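Local coordinates for petrobactin-binding protein YclQ (Bacillus subtilis subsp. subtilis str. 168, PDB 3GFV) that binds iron-free and ferric petrobactin, and its precursor 3,4-dihydroxybenzoic acid, as the solute-binding component of the YclNOPQ siderophore uptake transporter, at residues V37-F42 with D46-L51; P86-V91 with S113-T118; Q248-D253 with G264-L269. All coordinates share one frame; numbering follows the deposited sequence.

Contact 1: residues V37-F42 with D46-L51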
loop_
_atom_site.group_PDB
_atom_site.type_symbol
_atom_site.label_atom_id
_atom_site.label_comp_id
_atom_site.label_asym_id
_atom_site.label_seq_id
_atom_site.Cartn_x
_atom_site.Cartn_y
_atom_site.Cartn_z
ATOM N N VAL A 37 -0.834 19.316 -8.476
ATOM C CA VAL A 37 -0.635 17.900 -8.712
ATOM C C VAL A 37 -1.912 17.111 -8.386
ATOM O O VAL A 37 -2.505 17.278 -7.318
ATOM C CB VAL A 37 0.566 17.388 -7.869
ATOM C CG1 VAL A 37 0.860 15.916 -8.192
ATOM C CG2 VAL A 37 1.799 18.240 -8.143
ATOM N N VAL A 38 -2.350 16.280 -9.336
ATOM C CA VAL A 38 -3.490 15.403 -9.130
ATOM C C VAL A 38 -2.930 14.018 -8.836
ATOM O O VAL A 38 -2.093 13.517 -9.580
ATOM C CB VAL A 38 -4.407 15.370 -10.394
ATOM C CG1 VAL A 38 -5.460 14.260 -10.279
ATOM C CG2 VAL A 38 -5.074 16.705 -10.572
ATOM N N VAL A 39 -3.378 13.408 -7.739
ATOM C CA VAL A 39 -2.737 12.195 -7.249
ATOM C C VAL A 39 -3.759 11.070 -7.119
ATOM O O VAL A 39 -4.706 11.176 -6.337
ATOM C CB VAL A 39 -2.110 12.461 -5.864
ATOM C CG1 VAL A 39 -1.425 11.218 -5.338
ATOM C CG2 VAL A 39 -1.130 13.644 -5.945
ATOM N N PHE A 40 -3.561 10.009 -7.901
ATOM C CA PHE A 40 -4.418 8.828 -7.860
ATOM C C PHE A 40 -3.778 7.661 -7.124
ATOM O O PHE A 40 -4.329 6.571 -7.098
ATOM C CB PHE A 40 -4.814 8.390 -9.276
ATOM C CG PHE A 40 -6.001 9.128 -9.807
ATOM C CD1 PHE A 40 -5.847 10.343 -10.442
ATOM C CD2 PHE A 40 -7.284 8.607 -9.643
ATOM C CE1 PHE A 40 -6.961 11.041 -10.919
ATOM C CE2 PHE A 40 -8.387 9.297 -10.114
ATOM C CZ PHE A 40 -8.215 10.520 -10.752
ATOM N N ASP A 41 -2.613 7.884 -6.529
ATOM C CA ASP A 41 -1.974 6.827 -5.757
ATOM C C ASP A 41 -1.848 7.304 -4.312
ATOM O O ASP A 41 -1.145 8.270 -4.050
ATOM C CB ASP A 41 -0.572 6.507 -6.312
ATOM C CG ASP A 41 0.137 5.466 -5.476
ATOM O OD1 ASP A 41 -0.387 4.319 -5.421
ATOM O OD2 ASP A 41 1.170 5.798 -4.846
ATOM N N PHE A 42 -2.504 6.624 -3.376
ATOM C CA PHE A 42 -2.522 7.130 -1.994
ATOM C C PHE A 42 -1.166 7.049 -1.297
ATOM O O PHE A 42 -0.864 7.877 -0.427
ATOM C CB PHE A 42 -3.605 6.451 -1.161
ATOM C CG PHE A 42 -5.011 6.861 -1.542
ATOM C CD1 PHE A 42 -5.279 8.147 -1.981
ATOM C CD2 PHE A 42 -6.070 5.967 -1.435
ATOM C CE1 PHE A 42 -6.582 8.525 -2.330
ATOM C CE2 PHE A 42 -7.374 6.346 -1.759
ATOM C CZ PHE A 42 -7.623 7.632 -2.209
ATOM N N ASP A 46 0.680 10.192 0.506
ATOM C CA ASP A 46 1.146 10.256 1.882
ATOM C C ASP A 46 2.631 10.602 1.966
ATOM O O ASP A 46 3.075 11.195 2.953
ATOM C CB ASP A 46 0.695 9.033 2.740
ATOM C CG ASP A 46 1.554 7.773 2.566
ATOM O OD1 ASP A 46 0.951 6.672 2.508
ATOM O OD2 ASP A 46 2.811 7.850 2.544
ATOM N N THR A 47 3.379 10.286 0.909
ATOM C CA THR A 47 4.755 10.772 0.821
ATOM C C THR A 47 4.741 12.294 0.666
ATOM O O THR A 47 5.453 12.986 1.375
ATOM C CB THR A 47 5.551 10.091 -0.309
ATOM O OG1 THR A 47 5.728 8.697 0.006
ATOM C CG2 THR A 47 6.950 10.746 -0.497
ATOM N N LEU A 48 3.909 12.818 -0.229
ATOM C CA LEU A 48 3.793 14.266 -0.350
ATOM C C LEU A 48 3.445 14.895 1.004
ATOM O O LEU A 48 4.013 15.919 1.393
ATOM C CB LEU A 48 2.748 14.614 -1.414
ATOM C CG LEU A 48 3.119 14.264 -2.851
ATOM C CD1 LEU A 48 1.911 14.468 -3.776
ATOM C CD2 LEU A 48 4.309 15.100 -3.330
ATOM N N ASP A 49 2.526 14.268 1.740
ATOM C CA ASP A 49 2.117 14.792 3.038
ATOM C C ASP A 49 3.277 14.799 4.033
ATOM O O ASP A 49 3.480 15.781 4.744
ATOM C CB ASP A 49 0.954 13.990 3.626
ATOM C CG ASP A 49 0.479 14.553 4.956
ATOM O OD1 ASP A 49 -0.165 15.625 4.950
ATOM O OD2 ASP A 49 0.761 13.930 6.011
ATOM N N LYS A 50 4.024 13.696 4.088
ATOM C CA LYS A 50 5.158 13.586 5.004
ATOM C C LYS A 50 6.202 14.673 4.716
ATOM O O LYS A 50 6.883 15.171 5.621
ATOM C CB LYS A 50 5.797 12.205 4.873
ATOM C CG LYS A 50 7.008 11.977 5.774
ATOM C CD LYS A 50 6.591 11.894 7.233
ATOM C CE LYS A 50 7.798 11.777 8.164
ATOM N NZ LYS A 50 7.432 12.136 9.570
ATOM N N LEU A 51 6.323 15.045 3.448
ATOM C CA LEU A 51 7.319 16.024 3.032
ATOM C C LEU A 51 6.793 17.451 3.183
ATOM O O LEU A 51 7.474 18.402 2.819
ATOM C CB LEU A 51 7.736 15.772 1.583
ATOM C CG LEU A 51 8.327 14.384 1.344
ATOM C CD1 LEU A 51 8.605 14.167 -0.129
ATOM C CD2 LEU A 51 9.586 14.202 2.165
#

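Contact 2: residues P86-V91 with S113-T118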
loop_
_atom_site.group_PDB
_atom_site.type_symbol
_atom_site.label_atom_id
_atom_site.label_comp_id
_atom_site.label_asym_id
_atom_site.label_seq_id
_atom_site.Cartn_x
_atom_site.Cartn_y
_atom_site.Cartn_z
ATOM N N PRO A 86 -11.788 7.333 -12.529
ATOM C CA PRO A 86 -11.391 8.741 -12.485
ATOM C C PRO A 86 -12.410 9.636 -13.171
ATOM O O PRO A 86 -13.013 9.267 -14.191
ATOM C CB PRO A 86 -10.061 8.761 -13.265
ATOM C CG PRO A 86 -9.553 7.340 -13.182
ATOM C CD PRO A 86 -10.804 6.509 -13.255
ATOM N N ASP A 87 -12.631 10.809 -12.591
ATOM C CA ASP A 87 -13.458 11.816 -13.231
ATOM C C ASP A 87 -12.520 12.623 -14.125
ATOM O O ASP A 87 -11.963 13.637 -13.703
ATOM C CB ASP A 87 -14.102 12.706 -12.166
ATOM C CG ASP A 87 -15.012 13.776 -12.754
ATOM O OD1 ASP A 87 -14.982 14.009 -13.977
ATOM O OD2 ASP A 87 -15.766 14.390 -11.977
ATOM N N PHE A 88 -12.337 12.155 -15.357
ATOM C CA PHE A 88 -11.345 12.738 -16.253
ATOM C C PHE A 88 -11.642 14.200 -16.596
ATOM O O PHE A 88 -10.735 15.012 -16.735
ATOM C CB PHE A 88 -11.240 11.905 -17.533
ATOM C CG PHE A 88 -10.546 10.583 -17.340
ATOM C CD1 PHE A 88 -9.157 10.520 -17.310
ATOM C CD2 PHE A 88 -11.277 9.408 -17.186
ATOM C CE1 PHE A 88 -8.516 9.306 -17.132
ATOM C CE2 PHE A 88 -10.637 8.178 -17.002
ATOM C CZ PHE A 88 -9.246 8.135 -16.975
ATOM N N ASP A 89 -12.916 14.545 -16.750
ATOM C CA ASP A 89 -13.245 15.936 -17.041
ATOM C C ASP A 89 -12.831 16.853 -15.900
ATOM O O ASP A 89 -12.332 17.967 -16.122
ATOM C CB ASP A 89 -14.753 16.087 -17.268
ATOM C CG ASP A 89 -15.194 15.603 -18.637
ATOM O OD1 ASP A 89 -14.340 15.179 -19.438
ATOM O OD2 ASP A 89 -16.406 15.683 -18.925
ATOM N N LYS A 90 -13.070 16.405 -14.672
ATOM C CA LYS A 90 -12.682 17.195 -13.521
ATOM C C LYS A 90 -11.162 17.318 -13.439
ATOM O O LYS A 90 -10.637 18.400 -13.151
ATOM C CB LYS A 90 -13.221 16.588 -12.238
ATOM C CG LYS A 90 -12.957 17.456 -11.022
ATOM C CD LYS A 90 -13.659 18.797 -11.172
ATOM C CE LYS A 90 -13.471 19.657 -9.935
ATOM N NZ LYS A 90 -14.367 20.849 -9.959
ATOM N N VAL A 91 -10.456 16.216 -13.679
ATOM C CA VAL A 91 -8.986 16.273 -13.731
ATOM C C VAL A 91 -8.512 17.367 -14.708
ATOM O O VAL A 91 -7.669 18.203 -14.354
ATOM C CB VAL A 91 -8.340 14.911 -14.081
ATOM C CG1 VAL A 91 -6.804 15.062 -14.176
ATOM C CG2 VAL A 91 -8.703 13.865 -13.028
ATOM N N SER A 113 -2.076 11.298 -19.847
ATOM C CA SER A 113 -0.941 11.985 -20.481
ATOM C C SER A 113 -1.365 13.074 -21.457
ATOM O O SER A 113 -0.604 14.005 -21.703
ATOM C CB SER A 113 -0.016 11.001 -21.195
ATOM O OG SER A 113 0.612 10.136 -20.269
ATOM N N LYS A 114 -2.574 12.958 -22.015
ATOM C CA LYS A 114 -3.124 14.018 -22.857
ATOM C C LYS A 114 -3.477 15.263 -22.037
ATOM O O LYS A 114 -3.513 16.375 -22.567
ATOM C CB LYS A 114 -4.355 13.528 -23.636
ATOM C CG LYS A 114 -4.039 12.577 -24.779
ATOM C CD LYS A 114 -5.089 12.674 -25.891
ATOM C CE LYS A 114 -4.721 11.827 -27.107
ATOM N NZ LYS A 114 -4.882 10.370 -26.842
ATOM N N ILE A 115 -3.720 15.079 -20.742
ATOM C CA ILE A 115 -4.054 16.203 -19.861
ATOM C C ILE A 115 -2.803 16.905 -19.322
ATOM O O ILE A 115 -2.697 18.129 -19.331
ATOM C CB ILE A 115 -4.932 15.738 -18.682
ATOM C CG1 ILE A 115 -6.221 15.084 -19.201
ATOM C CG2 ILE A 115 -5.240 16.896 -17.746
ATOM C CD1 ILE A 115 -7.022 14.390 -18.124
ATOM N N ALA A 116 -1.847 16.118 -18.859
ATOM C CA ALA A 116 -0.653 16.684 -18.244
ATOM C C ALA A 116 0.414 15.612 -18.181
ATOM O O ALA A 116 0.119 14.422 -18.384
ATOM C CB ALA A 116 -0.977 17.181 -16.838
ATOM N N PRO A 117 1.653 16.021 -17.887
ATOM C CA PRO A 117 2.680 15.002 -17.667
ATOM C C PRO A 117 2.218 14.051 -16.578
ATOM O O PRO A 117 1.748 14.492 -15.533
ATOM C CB PRO A 117 3.907 15.820 -17.221
ATOM C CG PRO A 117 3.683 17.191 -17.881
ATOM C CD PRO A 117 2.184 17.396 -17.812
ATOM N N THR A 118 2.347 12.757 -16.841
ATOM C CA THR A 118 1.843 11.745 -15.939
ATOM C C THR A 118 2.948 10.761 -15.652
ATOM O O THR A 118 3.667 10.339 -16.561
ATOM C CB THR A 118 0.657 11.003 -16.580
ATOM O OG1 THR A 118 -0.380 11.952 -16.835
ATOM C CG2 THR A 118 0.127 9.905 -15.650
#

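Contact 3: residues Q248-D253 with G264-L269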
loop_
_atom_site.group_PDB
_atom_site.type_symbol
_atom_site.label_atom_id
_atom_site.label_comp_id
_atom_site.label_asym_id
_atom_site.label_seq_id
_atom_site.Cartn_x
_atom_site.Cartn_y
_atom_site.Cartn_z
ATOM N N GLN A 248 -16.335 -13.962 11.087
ATOM C CA GLN A 248 -16.914 -15.232 10.689
ATOM C C GLN A 248 -15.790 -16.148 10.245
ATOM O O GLN A 248 -15.934 -17.365 10.289
ATOM C CB GLN A 248 -17.971 -15.071 9.594
ATOM C CG GLN A 248 -17.441 -14.780 8.198
ATOM C CD GLN A 248 -18.555 -14.346 7.246
ATOM O OE1 GLN A 248 -18.847 -15.027 6.259
ATOM N NE2 GLN A 248 -19.195 -13.222 7.555
ATOM N N VAL A 249 -14.667 -15.567 9.813
ATOM C CA VAL A 249 -13.553 -16.419 9.456
ATOM C C VAL A 249 -12.784 -16.837 10.703
ATOM O O VAL A 249 -12.618 -18.016 10.967
ATOM C CB VAL A 249 -12.561 -15.767 8.479
ATOM C CG1 VAL A 249 -11.369 -16.728 8.244
ATOM C CG2 VAL A 249 -13.253 -15.402 7.160
ATOM N N VAL A 250 -12.309 -15.868 11.469
ATOM C CA VAL A 250 -11.266 -16.195 12.440
ATOM C C VAL A 250 -11.831 -16.758 13.721
ATOM O O VAL A 250 -11.143 -17.460 14.459
ATOM C CB VAL A 250 -10.354 -15.001 12.760
ATOM C CG1 VAL A 250 -9.705 -14.482 11.481
ATOM C CG2 VAL A 250 -11.146 -13.921 13.460
ATOM N N GLU A 251 -13.095 -16.458 13.982
ATOM C CA GLU A 251 -13.740 -16.979 15.177
ATOM C C GLU A 251 -14.594 -18.210 14.858
ATOM O O GLU A 251 -15.283 -18.743 15.728
ATOM C CB GLU A 251 -14.506 -15.854 15.886
ATOM C CG GLU A 251 -13.531 -14.757 16.352
ATOM C CD GLU A 251 -14.213 -13.533 16.917
ATOM O OE1 GLU A 251 -15.373 -13.648 17.367
ATOM O OE2 GLU A 251 -13.578 -12.452 16.919
ATOM N N ASN A 252 -14.509 -18.684 13.616
ATOM C CA ASN A 252 -15.203 -19.919 13.235
ATOM C C ASN A 252 -14.703 -21.129 14.037
ATOM O O ASN A 252 -13.496 -21.312 14.210
ATOM C CB ASN A 252 -14.992 -20.215 11.759
ATOM C CG ASN A 252 -15.960 -21.235 11.251
ATOM O OD1 ASN A 252 -15.836 -22.437 11.527
ATOM N ND2 ASN A 252 -16.974 -20.764 10.540
ATOM N N ASP A 253 -15.627 -21.954 14.512
ATOM C CA ASP A 253 -15.274 -23.146 15.278
ATOM C C ASP A 253 -14.219 -24.012 14.582
ATOM O O ASP A 253 -13.373 -24.628 15.241
ATOM C CB ASP A 253 -16.533 -23.980 15.557
ATOM C CG ASP A 253 -16.225 -25.287 16.272
ATOM O OD1 ASP A 253 -16.233 -25.283 17.521
ATOM O OD2 ASP A 253 -15.964 -26.307 15.592
ATOM N N GLY A 264 -3.914 -16.351 20.353
ATOM C CA GLY A 264 -4.191 -14.920 20.271
ATOM C C GLY A 264 -3.197 -14.153 19.408
ATOM O O GLY A 264 -2.755 -13.048 19.764
ATOM N N HIS A 265 -2.819 -14.745 18.278
ATOM C CA HIS A 265 -1.921 -14.084 17.334
ATOM C C HIS A 265 -2.582 -13.868 15.981
ATOM O O HIS A 265 -1.973 -14.118 14.938
ATOM C CB HIS A 265 -0.612 -14.862 17.183
ATOM C CG HIS A 265 0.195 -14.893 18.442
ATOM N ND1 HIS A 265 0.462 -13.753 19.169
ATOM C CD2 HIS A 265 0.776 -15.915 19.114
ATOM C CE1 HIS A 265 1.174 -14.074 20.236
ATOM N NE2 HIS A 265 1.390 -15.376 20.219
ATOM N N VAL A 266 -3.844 -13.452 16.015
ATOM C CA VAL A 266 -4.481 -12.908 14.826
ATOM C C VAL A 266 -4.197 -11.415 14.847
ATOM O O VAL A 266 -4.430 -10.733 15.849
ATOM C CB VAL A 266 -5.998 -13.193 14.778
ATOM C CG1 VAL A 266 -6.587 -12.656 13.470
ATOM C CG2 VAL A 266 -6.247 -14.695 14.864
ATOM N N ILE A 267 -3.646 -10.925 13.749
ATOM C CA ILE A 267 -3.286 -9.511 13.636
ATOM C C ILE A 267 -4.218 -8.865 12.628
ATOM O O ILE A 267 -4.192 -9.201 11.436
ATOM C CB ILE A 267 -1.821 -9.402 13.232
ATOM C CG1 ILE A 267 -0.968 -10.062 14.334
ATOM C CG2 ILE A 267 -1.411 -7.934 12.932
ATOM C CD1 ILE A 267 0.467 -10.355 13.926
ATOM N N TYR A 268 -5.080 -7.980 13.126
ATOM C CA TYR A 268 -6.060 -7.309 12.281
ATOM C C TYR A 268 -5.426 -6.031 11.738
ATOM O O TYR A 268 -5.304 -5.032 12.445
ATOM C CB TYR A 268 -7.331 -6.996 13.061
ATOM C CG TYR A 268 -7.976 -8.237 13.615
ATOM C CD1 TYR A 268 -8.874 -8.965 12.853
ATOM C CD2 TYR A 268 -7.647 -8.713 14.878
ATOM C CE1 TYR A 268 -9.459 -10.123 13.352
ATOM C CE2 TYR A 268 -8.230 -9.864 15.375
ATOM C CZ TYR A 268 -9.135 -10.559 14.607
ATOM O OH TYR A 268 -9.715 -11.709 15.098
ATOM N N LEU A 269 -5.014 -6.089 10.484
ATOM C CA LEU A 269 -4.334 -4.966 9.851
ATOM C C LEU A 269 -5.356 -3.880 9.536
ATOM O O LEU A 269 -6.550 -4.149 9.467
ATOM C CB LEU A 269 -3.582 -5.429 8.599
ATOM C CG LEU A 269 -2.416 -6.399 8.884
ATOM C CD1 LEU A 269 -1.814 -6.991 7.604
ATOM C CD2 LEU A 269 -1.324 -5.775 9.799
#

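Contact 1: residues V37-F42 with D46-L51
Val39 and Leu48 meet tip to tip, CG2 of the valine 3.8 Å from CD1 of the leucine, and so join strand 37-39 to the helix that follows it in the chain. The two elements open a beta-alpha-beta unit, strand 37-39, helix 42-50 and strand 57-60, whose two strands are neighbours in a parallel sheet of the periplasmic binding protein fold. Val39 presents this methyl because CG1 stands anti to the backbone N (chi1 -179°), which puts CG2 beside that N. The second link belongs to the helix itself: Asp46 N donates to Phe42 O over 2.9 Å in the i to i+4 pattern of the first turn, with the donor tilted 27° from the carbonyl plane. Further out, Asp41 at the N-cap accepts from the backbone just beyond it, while its OD1 bonds to Ser102 OG and its OD2 to Ser44 OG. Leu48 also touches Ile139 of helix 128-142 and Phe143. The buried carboxylate of Asp46 is well provided for: OD1 bonds to Tyr68 OH and Ser283 OG, and OD2 accepts from Glu282 N. Since Glu282 and Ser283 lie at the start of helix 281-296, its dipole would probably help to stabilise a negative charge there. Asp46 OD1 and Phe42 O, 3.7 Å apart, are merely neighbours, with no hydrogen bond between them.

Contact 2: residues P86-V91 with S113-T118
Ile115 sends its CD1 methyl across the side chain of Val91 at about a right angle, and this one atom makes the whole meeting: it lies 4.0 Å from Val91 CG1 and equally 4.0 Å from the backbone Phe88 O. With CG1 anti to its carbonyl carbon (chi1 -58°) and an extended chi2, Ile115 carries CD1 outward as the end of a straight arm. The Phe88 ring offers the same methyl its edge: Phe88 CD1 lies 4.5 Å from Ile115 CD1, which sits near the ring plane, a looser approach than that of the valine. One face of that ring is taken by Pro86, whose CB stands 3.8 Å above the plane and offset toward the rim. The contact thus joins the first turn of helix 88-93 to the last turn of helix 109-115, two short helices linked through strand 98-101 of the parallel sheet in this alpha/beta binding-protein fold. Ile99 of that strand touches both Val91 and Ile115, and Phe112 meets the Phe88 ring with the planes at about 45°. Asp87 N-caps the helix that bears Phe88 and Val91: Lys90 N reaches its OD1 over 3.1 Å, from above the carboxylate plane, in a nearly straight bond of 162°. Beyond the other helix, Thr118 OG1 donates to Ala116 O over 3.0 Å, from above the carbonyl plane, where the chain turns into strand 118-120.

Contact 3: residues Q248-D253 with G264-L269
Val250 is the buried residue of this contact and meets Val266 and Tyr268 with separate methyls. Its CG1 packs against CG1 of Val266 at 4.1 Å, while its CG2 is pressed against the phenol end of Tyr268, 3.1 Å from OH and 4.1 Å from CZ. The shorter of these is a tight non-bonded contact and not a hydrogen bond. The methyl arrives at the edge of the tyrosine ring, near its plane, so the aromatic face is not what it touches. The split follows from chi1 of -58°, which sets CG1 anti to the carbonyl carbon and holds CG2 between the backbone N and that carbon. Val266 serves both partners as well: its CG1 also lies 3.5 Å above the plane of the Tyr268 ring, offset toward the rim, as befits two residues two apart on one side of a strand. Strand 230-235 pairs in parallel with strand 266-268; its Leu231 touches Val250 and its Val233 touches Val266. The contact therefore lays the end of helix 246-250 over an edge of the mixed sheet in a periplasmic binding protein fold.

The outer side is looser. Tyr268 and Glu251 are both exposed, and although the glutamate extends its carboxylate toward the phenol, OE2 stays 4.3 Å from Tyr268 OH, too far for a hydrogen bond. Its other oxygen, OE1, has a long and weak ion pair with Lys247. Glu251 is also where the chain leaves helical geometry.

No hydrogen bond crosses between the two segments. Their union rests on methyls packed against each other and against the edge and hydroxyl of a tyrosine, so burial of hydrocarbon is probably what holds helix end and strand together.

Contacts 1, 2 and 3 follow one another along the chain. The first two share the five-stranded parallel sheet: strand 37-39 belongs to contact 1, while contact 2 joins helices 88-93 and 109-115; strand 98-101 comes between them in the chain, and its Ile99 touches both. The two centres are 16 Å apart, and the contacts touch through Phe40, whose CZ lies 3.6 Å from Pro86 CB. Contact 3 sits on the separate mixed sheet, across the chain's centre, with its centre about 33 Å from that of contact 1 and about 42 Å from that of contact 2. The set thus samples both halves of a bilobal binding protein, a fold that characteristically holds its ligand between the lobes.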